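Local coordinates for lipoprotein (Bacteroides fragilis, PDB 3RWX), which is of unknown function but is probably an outer-membrane lipoprotein built from two calycin-like beta-barrel domains, at residues Y21-C26 and E121-T126; A27-Y32 and S113-L118; G148-P153 and S183-A188. All coordinates share one frame; numbering follows the deposited sequence.

The chain enters the first calycin-like region on strand 20-25 and runs straight from 21-26 into the loop 27-32. Residues 113-118 return to that loop in contact 2. A few residues later, 121-126 pairs with 21-26 in contact 1. Contact 2 is therefore nested inside the loop closed by contact 1. The two touch, with centres about 14 Å apart: contact 1 joins neighbouring strands, and contact 2 joins the loops at one end of the same sheet. Contact 3 follows in series, in the second calycin-like region. It closes a shorter loop, laying 183-188 against edge strand 150-151. Its centre lies about 47 Å from that of contact 1.

Contact 1 (Y21-C26 and E121-T126); sequences YSIGNC and EFIQGT
The first and last strands of the N-terminal calycin-like region pair here, Tyr21 to Ile23 against Glu121 to Ile123. They run antiparallel, with 147° between their directions. Tyr21 and Ile123 form a hydrogen-bonded pair with two bonds. Tyr21 N gives to Ile123 O, and Ile123 N returns a nearly straight bond to Tyr21 O at 2.9 Å. Ile23 and Glu121 form the next hydrogen-bonded pair: Ile23 N gives to Glu121 O at 3.0 Å, and Glu121 N to Ile23 O. Between them Ser22 and Phe122 make a non-hydrogen-bonded pair. There the CA of Ser22 comes within 3.2 Å of Glu121 O, a CA-H...O contact.

Side chains of Tyr21, Ile23, Glu121 and Ile123 share one face of the sheet. The Tyr21 ring makes the main side-chain contact, with Ile123. Its CG sits between the backbone N and the carbonyl carbon (chi1 67°), and its ring reaches across to Ile123. Ile123 CB lies over one ring face, 4.0 Å from the centroid, offset toward the rim. This is a CH-pi contact. Ile123 CD1 approaches Tyr21 CE2 at 3.6 Å and also touches Ile23 CG1 at 4.1 Å. CG2 of Ile123 packs by the phenol OH. At the ring edge, Gly125 O lies near the plane, 3.7 Å from Tyr21 CD1, where the chain leaves the strand.

Ser22 and Phe122 occupy the other face. Ser22 OG sits near the edge of the Phe122 ring, but its hydrogen bonds go to Tyr54 OH and Ser38 OG. Strand 32-35 flanks Ser22 on the side away from Phe122. Pairing of first and last strands is consistent with the closing seam of a calycin-like beta-barrel.

Contact 2 (A27-Y32 and S113-L118); sequences AMFTDY and SVMGGL
Ala27 and Met115 are joined by the hydrogen bond of this contact. Ala27 N gives to Met115 O at 3.2 Å. The methyl of Ala27 lies beside the same carbonyl, its CB 3.6 Å from Met115 O. It also meets the backbone of Gly116, with Ala27 CB 4.0 Å from Gly116 CA.

Met28 and Met115 are selenomethionines. The chain of Met28 bends at its last torsion (chi3 -110°), and its CE lands on the base of Met115. That methyl is 3.7 Å from Met115 CB and 3.5 Å from Met115 O. The outer end of Met115 is used differently. Its SE approaches the Phe29 ring obliquely, 4.3 Å from Phe29 CE2 and 63° off the ring normal. It is a loose Met-aromatic contact. Phe29 CZ then reaches Leu118 CD1 at 4.4 Å.

Residues 113-118 lie in the hairpin loop between strands 110-111 and 118-124. Its tip is a type I' turn from Val114 to Gly117, closed by Gly117 N to Val114 O at 2.8 Å. Met115 and Gly116 both have positive phi in this turn, and the Met115 carbonyl is presented to Ala27.

Segment 27-32 is the loop between strands 20-25 and 32-35. It ends in a G1 beta bulge, where Asp31 and Tyr32 both face Gly24. Asn25 OD1 takes a hydrogen bond from Asp31 N. Asp31 also has a salt bridge to Arg164 and a hydrogen bond to Tyr131, which tie this end of the loop to residues beyond strand 118-124.

Contact 3 (G148-P153 and S183-A188); sequences GSTTYP and SQTGRA
Thr150 faces Thr185 across a 6.1 Å gap between CA atoms, and Tyr152 faces Ser183 at 5.1 Å. The first segment holds edge strand 150-151. The second makes a type I turn from Ser183 to Gly186, with Ser183 N bonded to Gly186 O and Gly186 N to Ser183 O. Within it Ser183 OG accepts from Thr185 N at 2.8 Å, an ST turn. The turn sits beside an outermost strand of the sheet in the second calycin-like region.

The two threonine hydroxyls meet: Thr150 OG1 and Thr185 OG1 are hydrogen-bonded at 2.8 Å. Thr185 OG1 lies between its own backbone N and carbonyl carbon (chi1 76°), which places it facing Thr150 OG1 and a water. That water bonds to Thr185 OG1 and accepts from Thr151 N, bridging the segments. The methyl CG2 of Thr150 touches Ser183 CB at 3.8 Å and lies over the centre of one face of the Tyr152 ring.

That ring presents its edge to the turn, with Tyr152 CE1 3.6 Å from Gly186 O. Tyr152 OH gives a hydrogen bond to Arg187 O; the 2.5 Å distance is shorter than usual and its exact value is doubtful. Val145, Val147, Leu180 and Met189 also pack on Tyr152.

Contact 1 (Y21-C26 and E121-T126)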
loop_
_atom_site.group_PDB
_atom_site.type_symbol
_atom_site.label_atom_id
_atom_site.label_comp_id
_atom_site.label_asym_id
_atom_site.label_seq_id
_atom_site.Cartn_x
_atom_site.Cartn_y
_atom_site.Cartn_z
ATOM N N TYR A 21 -5.880 -6.057 -10.867
ATOM C CA TYR A 21 -5.481 -6.378 -9.514
ATOM C C TYR A 21 -6.640 -6.146 -8.540
ATOM O O TYR A 21 -7.653 -5.545 -8.888
ATOM C CB TYR A 21 -4.232 -5.586 -9.128
ATOM C CG TYR A 21 -4.432 -4.112 -9.014
ATOM C CD1 TYR A 21 -4.253 -3.292 -10.094
ATOM C CD2 TYR A 21 -4.779 -3.525 -7.812
ATOM C CE1 TYR A 21 -4.425 -1.894 -9.990
ATOM C CE2 TYR A 21 -4.962 -2.140 -7.709
ATOM C CZ TYR A 21 -4.780 -1.340 -8.806
ATOM O OH TYR A 21 -4.928 0.033 -8.729
ATOM N N SER A 22 -6.494 -6.679 -7.339
ATOM C CA SER A 22 -7.569 -6.687 -6.389
ATOM C C SER A 22 -7.104 -6.127 -5.056
ATOM O O SER A 22 -6.044 -6.490 -4.553
ATOM C CB SER A 22 -8.118 -8.103 -6.247
ATOM O OG SER A 22 -8.706 -8.533 -7.467
ATOM N N ILE A 23 -7.912 -5.226 -4.512
ATOM C CA ILE A 23 -7.629 -4.511 -3.292
ATOM C C ILE A 23 -8.726 -4.789 -2.273
ATOM O O ILE A 23 -9.904 -4.727 -2.597
ATOM C CB ILE A 23 -7.586 -2.994 -3.563
ATOM C CG1 ILE A 23 -6.417 -2.673 -4.498
ATOM C CG2 ILE A 23 -7.414 -2.214 -2.282
ATOM C CD1 ILE A 23 -5.097 -3.177 -4.018
ATOM N N GLY A 24 -8.323 -5.069 -1.036
ATOM C CA GLY A 24 -9.250 -5.432 0.033
ATOM C C GLY A 24 -9.341 -4.430 1.170
ATOM O O GLY A 24 -8.355 -3.803 1.540
ATOM N N ASN A 25 -10.537 -4.301 1.734
ATOM C CA ASN A 25 -10.815 -3.389 2.842
ATOM C C ASN A 25 -11.777 -4.114 3.753
ATOM O O ASN A 25 -12.732 -4.719 3.272
ATOM C CB ASN A 25 -11.441 -2.060 2.326
ATOM C CG ASN A 25 -10.402 -1.155 1.573
ATOM O OD1 ASN A 25 -9.674 -0.363 2.202
ATOM N ND2 ASN A 25 -10.312 -1.298 0.225
ATOM N N CYS A 26 -11.496 -4.088 5.060
ATOM C CA CYS A 26 -12.425 -4.544 6.095
ATOM C C CYS A 26 -12.261 -3.639 7.321
ATOM O O CYS A 26 -11.619 -2.606 7.233
ATOM C CB CYS A 26 -12.162 -5.999 6.466
ATOM S SG CYS A 26 -10.526 -6.329 7.222
ATOM N N GLU A 121 -12.279 -5.011 -4.287
ATOM C CA GLU A 121 -12.437 -4.319 -5.559
ATOM C C GLU A 121 -11.455 -4.832 -6.643
ATOM O O GLU A 121 -10.244 -4.976 -6.405
ATOM C CB GLU A 121 -12.204 -2.837 -5.354
ATOM C CG GLU A 121 -12.562 -1.975 -6.554
ATOM C CD GLU A 121 -12.396 -0.467 -6.318
ATOM O OE1 GLU A 121 -12.056 -0.025 -5.189
ATOM O OE2 GLU A 121 -12.612 0.289 -7.283
ATOM N N PHE A 122 -11.987 -5.094 -7.833
ATOM C CA PHE A 122 -11.176 -5.384 -8.997
ATOM C C PHE A 122 -10.929 -4.084 -9.686
ATOM O O PHE A 122 -11.874 -3.367 -9.940
ATOM C CB PHE A 122 -11.914 -6.327 -9.939
ATOM C CG PHE A 122 -11.239 -6.514 -11.257
ATOM C CD1 PHE A 122 -10.216 -7.418 -11.399
ATOM C CD2 PHE A 122 -11.612 -5.770 -12.343
ATOM C CE1 PHE A 122 -9.555 -7.569 -12.597
ATOM C CE2 PHE A 122 -10.966 -5.934 -13.558
ATOM C CZ PHE A 122 -9.935 -6.832 -13.680
ATOM N N ILE A 123 -9.658 -3.774 -9.941
ATOM C CA ILE A 123 -9.244 -2.613 -10.714
ATOM C C ILE A 123 -8.447 -3.094 -11.918
ATOM O O ILE A 123 -7.478 -3.808 -11.770
ATOM C CB ILE A 123 -8.362 -1.684 -9.899
ATOM C CG1 ILE A 123 -9.148 -1.184 -8.669
ATOM C CG2 ILE A 123 -7.862 -0.488 -10.769
ATOM C CD1 ILE A 123 -8.276 -0.665 -7.521
ATOM N N GLN A 124 -8.855 -2.680 -13.102
ATOM C CA GLN A 124 -8.284 -3.182 -14.312
ATOM C C GLN A 124 -6.922 -2.527 -14.526
ATOM O O GLN A 124 -6.739 -1.350 -14.212
ATOM C CB GLN A 124 -9.233 -2.878 -15.482
ATOM C CG GLN A 124 -8.778 -3.492 -16.783
ATOM C CD GLN A 124 -9.883 -3.604 -17.860
ATOM O OE1 GLN A 124 -11.073 -3.675 -17.551
ATOM N NE2 GLN A 124 -9.464 -3.622 -19.132
ATOM N N GLY A 125 -5.965 -3.290 -15.049
ATOM C CA GLY A 125 -4.651 -2.759 -15.358
ATOM C C GLY A 125 -3.553 -3.213 -14.427
ATOM O O GLY A 125 -3.715 -4.148 -13.659
ATOM N N THR A 126 -2.418 -2.536 -14.489
ATOM C CA THR A 126 -1.253 -2.969 -13.752
ATOM C C THR A 126 -1.248 -2.345 -12.327
ATOM O O THR A 126 -1.656 -1.220 -12.139
ATOM C CB THR A 126 0.012 -2.674 -14.612
ATOM O OG1 THR A 126 -0.139 -1.404 -15.260
ATOM C CG2 THR A 126 0.155 -3.722 -15.733
#

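Contact 2 (A27-Y32 and S113-L118)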
loop_
_atom_site.group_PDB
_atom_site.type_symbol
_atom_site.label_atom_id
_atom_site.label_comp_id
_atom_site.label_asym_id
_atom_site.label_seq_id
_atom_site.Cartn_x
_atom_site.Cartn_y
_atom_site.Cartn_z
ATOM N N ALA A 27 -12.831 -4.032 8.459
ATOM C CA ALA A 27 -12.781 -3.214 9.677
ATOM C C ALA A 27 -11.357 -3.082 10.197
ATOM O O ALA A 27 -11.021 -2.104 10.870
ATOM C CB ALA A 27 -13.680 -3.816 10.763
HETATM N N MSE A 28 -10.521 -4.060 9.857
HETATM C CA MSE A 28 -9.162 -4.147 10.399
HETATM C C MSE A 28 -8.034 -3.687 9.498
HETATM O O MSE A 28 -6.939 -3.393 9.967
HETATM C CB MSE A 28 -8.923 -5.575 10.840
HETATM C CG MSE A 28 -9.706 -5.822 12.088
HETATM SE SE MSE A 28 -10.021 -7.622 12.280
HETATM C CE MSE A 28 -11.921 -7.543 11.917
ATOM N N PHE A 29 -8.272 -3.645 8.205
ATOM C CA PHE A 29 -7.252 -3.116 7.342
ATOM C C PHE A 29 -7.868 -2.473 6.145
ATOM O O PHE A 29 -9.023 -2.740 5.802
ATOM C CB PHE A 29 -6.226 -4.198 6.944
ATOM C CG PHE A 29 -6.821 -5.395 6.259
ATOM C CD1 PHE A 29 -7.309 -5.303 4.980
ATOM C CD2 PHE A 29 -6.889 -6.612 6.902
ATOM C CE1 PHE A 29 -7.865 -6.396 4.363
ATOM C CE2 PHE A 29 -7.427 -7.719 6.278
ATOM C CZ PHE A 29 -7.909 -7.613 5.016
ATOM N N THR A 30 -7.101 -1.590 5.536
ATOM C CA THR A 30 -7.540 -0.933 4.334
ATOM C C THR A 30 -6.468 -1.041 3.256
ATOM O O THR A 30 -5.298 -1.235 3.554
ATOM C CB THR A 30 -7.934 0.539 4.600
ATOM O OG1 THR A 30 -8.190 1.198 3.354
ATOM C CG2 THR A 30 -6.840 1.289 5.349
ATOM N N ASP A 31 -6.895 -0.953 1.998
ATOM C CA ASP A 31 -5.990 -0.939 0.838
ATOM C C ASP A 31 -4.973 -2.083 0.789
ATOM O O ASP A 31 -3.831 -1.884 0.482
ATOM C CB ASP A 31 -5.271 0.403 0.771
ATOM C CG ASP A 31 -4.781 0.732 -0.617
ATOM O OD1 ASP A 31 -5.385 0.301 -1.619
ATOM O OD2 ASP A 31 -3.793 1.463 -0.711
ATOM N N TYR A 32 -5.437 -3.291 1.046
ATOM C CA TYR A 32 -4.600 -4.459 1.093
ATOM C C TYR A 32 -4.667 -5.202 -0.242
ATOM O O TYR A 32 -5.730 -5.390 -0.795
ATOM C CB TYR A 32 -5.124 -5.335 2.215
ATOM C CG TYR A 32 -4.369 -6.613 2.470
ATOM C CD1 TYR A 32 -3.046 -6.608 2.847
ATOM C CD2 TYR A 32 -5.008 -7.839 2.360
ATOM C CE1 TYR A 32 -2.365 -7.799 3.114
ATOM C CE2 TYR A 32 -4.324 -9.032 2.597
ATOM C CZ TYR A 32 -3.014 -8.990 2.975
ATOM O OH TYR A 32 -2.382 -10.171 3.215
ATOM N N SER A 113 -20.015 -11.244 6.395
ATOM C CA SER A 113 -19.859 -12.059 7.597
ATOM C C SER A 113 -18.419 -12.207 8.110
ATOM O O SER A 113 -18.195 -12.810 9.147
ATOM C CB SER A 113 -20.423 -13.456 7.365
ATOM O OG SER A 113 -19.624 -14.116 6.408
ATOM N N VAL A 114 -17.436 -11.674 7.405
ATOM C CA VAL A 114 -16.073 -11.823 7.862
ATOM C C VAL A 114 -15.469 -10.472 8.175
ATOM O O VAL A 114 -15.719 -9.488 7.484
ATOM C CB VAL A 114 -15.190 -12.631 6.843
ATOM C CG1 VAL A 114 -15.854 -13.999 6.535
ATOM C CG2 VAL A 114 -14.944 -11.861 5.597
HETATM N N MSE A 115 -14.722 -10.443 9.272
HETATM C CA MSE A 115 -13.889 -9.317 9.653
HETATM C C MSE A 115 -14.544 -7.956 9.605
HETATM O O MSE A 115 -13.946 -6.998 9.138
HETATM C CB MSE A 115 -12.650 -9.323 8.789
HETATM C CG MSE A 115 -11.806 -10.545 9.055
HETATM SE SE MSE A 115 -10.225 -10.494 7.992
HETATM C CE MSE A 115 -10.910 -11.027 6.284
ATOM N N GLY A 116 -15.764 -7.873 10.107
ATOM C CA GLY A 116 -16.476 -6.617 10.167
ATOM C C GLY A 116 -17.064 -6.199 8.841
ATOM O O GLY A 116 -17.630 -5.132 8.745
ATOM N N GLY A 117 -16.949 -7.025 7.811
ATOM C CA GLY A 117 -17.347 -6.616 6.475
ATOM C C GLY A 117 -16.160 -6.448 5.551
ATOM O O GLY A 117 -15.495 -5.412 5.550
ATOM N N LEU A 118 -15.904 -7.465 4.742
ATOM C CA LEU A 118 -14.800 -7.446 3.800
ATOM C C LEU A 118 -15.307 -7.039 2.421
ATOM O O LEU A 118 -16.238 -7.644 1.893
ATOM C CB LEU A 118 -14.172 -8.830 3.753
ATOM C CG LEU A 118 -13.028 -9.024 2.757
ATOM C CD1 LEU A 118 -11.842 -8.116 3.147
ATOM C CD2 LEU A 118 -12.648 -10.468 2.750
#

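Contact 3 (G148-P153 and S183-A188)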
loop_
_atom_site.group_PDB
_atom_site.type_symbol
_atom_site.label_atom_id
_atom_site.label_comp_id
_atom_site.label_asym_id
_atom_site.label_seq_id
_atom_site.Cartn_x
_atom_site.Cartn_y
_atom_site.Cartn_z
ATOM N N GLY A 148 28.086 16.034 12.648
ATOM C CA GLY A 148 29.519 16.283 12.691
ATOM C C GLY A 148 30.261 14.995 12.978
ATOM O O GLY A 148 29.985 13.989 12.363
ATOM N N SER A 149 31.176 15.044 13.933
ATOM C CA SER A 149 31.974 13.885 14.352
ATOM C C SER A 149 31.290 12.991 15.387
ATOM O O SER A 149 31.907 12.095 15.897
ATOM C CB SER A 149 33.304 14.381 14.980
ATOM O OG SER A 149 33.016 15.309 16.023
ATOM N N THR A 150 30.040 13.255 15.727
ATOM C CA THR A 150 29.333 12.450 16.705
ATOM C C THR A 150 28.440 11.424 16.055
ATOM O O THR A 150 27.695 11.732 15.137
ATOM C CB THR A 150 28.466 13.353 17.611
ATOM O OG1 THR A 150 29.328 14.056 18.513
ATOM C CG2 THR A 150 27.426 12.532 18.420
ATOM N N THR A 151 28.495 10.198 16.551
ATOM C CA THR A 151 27.484 9.195 16.206
ATOM C C THR A 151 26.856 8.703 17.503
ATOM O O THR A 151 27.538 8.248 18.438
ATOM C CB THR A 151 28.072 8.001 15.441
ATOM O OG1 THR A 151 28.758 8.472 14.274
ATOM C CG2 THR A 151 26.961 7.034 15.019
ATOM N N TYR A 152 25.542 8.803 17.555
ATOM C CA TYR A 152 24.810 8.507 18.770
ATOM C C TYR A 152 24.601 7.005 18.944
ATOM O O TYR A 152 24.780 6.237 18.002
ATOM C CB TYR A 152 23.483 9.239 18.739
ATOM C CG TYR A 152 23.618 10.744 18.842
ATOM C CD1 TYR A 152 23.932 11.351 20.038
ATOM C CD2 TYR A 152 23.436 11.556 17.745
ATOM C CE1 TYR A 152 24.068 12.755 20.144
ATOM C CE2 TYR A 152 23.550 12.954 17.842
ATOM C CZ TYR A 152 23.867 13.534 19.045
ATOM O OH TYR A 152 23.967 14.886 19.142
ATOM N N PRO A 153 24.232 6.577 20.164
ATOM C CA PRO A 153 23.871 5.179 20.283
ATOM C C PRO A 153 22.704 4.805 19.346
ATOM O O PRO A 153 21.867 5.648 19.014
ATOM C CB PRO A 153 23.479 5.045 21.765
ATOM C CG PRO A 153 24.248 6.096 22.456
ATOM C CD PRO A 153 24.227 7.253 21.471
ATOM N N SER A 183 25.700 10.840 23.330
ATOM C CA SER A 183 26.926 10.131 23.076
ATOM C C SER A 183 27.971 10.641 24.060
ATOM O O SER A 183 27.849 11.741 24.610
ATOM C CB SER A 183 27.369 10.417 21.635
ATOM O OG SER A 183 28.777 10.471 21.499
ATOM N N GLN A 184 29.016 9.859 24.278
ATOM C CA GLN A 184 30.147 10.343 25.051
ATOM C C GLN A 184 30.709 11.646 24.460
ATOM O O GLN A 184 31.185 12.499 25.194
ATOM C CB GLN A 184 31.245 9.277 25.128
ATOM C CG GLN A 184 30.851 8.081 25.990
ATOM C CD GLN A 184 31.939 7.002 26.070
ATOM O OE1 GLN A 184 33.137 7.310 26.090
ATOM N NE2 GLN A 184 31.517 5.727 26.123
ATOM N N THR A 185 30.626 11.799 23.142
ATOM C CA THR A 185 31.189 12.965 22.451
ATOM C C THR A 185 30.195 14.128 22.221
ATOM O O THR A 185 30.561 15.144 21.619
ATOM C CB THR A 185 31.824 12.546 21.070
ATOM O OG1 THR A 185 30.793 12.315 20.094
ATOM C CG2 THR A 185 32.670 11.275 21.216
ATOM N N GLY A 186 28.952 13.995 22.679
ATOM C CA GLY A 186 27.975 15.064 22.474
ATOM C C GLY A 186 26.563 14.793 22.971
ATOM O O GLY A 186 26.116 13.650 23.029
ATOM N N ARG A 187 25.858 15.868 23.311
ATOM C CA ARG A 187 24.490 15.782 23.772
ATOM C C ARG A 187 23.546 15.503 22.628
ATOM O O ARG A 187 23.812 15.838 21.483
ATOM C CB ARG A 187 24.074 17.081 24.462
ATOM C CG ARG A 187 24.893 17.375 25.709
ATOM C CD ARG A 187 24.400 18.601 26.394
ATOM N NE ARG A 187 25.011 18.791 27.707
ATOM C CZ ARG A 187 24.627 19.741 28.561
ATOM N NH1 ARG A 187 23.642 20.576 28.238
ATOM N NH2 ARG A 187 25.224 19.857 29.734
ATOM N N ALA A 188 22.425 14.878 22.939
ATOM C CA ALA A 188 21.432 14.650 21.936
ATOM C C ALA A 188 20.601 15.924 21.717
ATOM O O ALA A 188 20.615 16.848 22.518
ATOM C CB ALA A 188 20.547 13.480 22.337
HETATM O O HOH W 1 30.552 9.661 18.852
#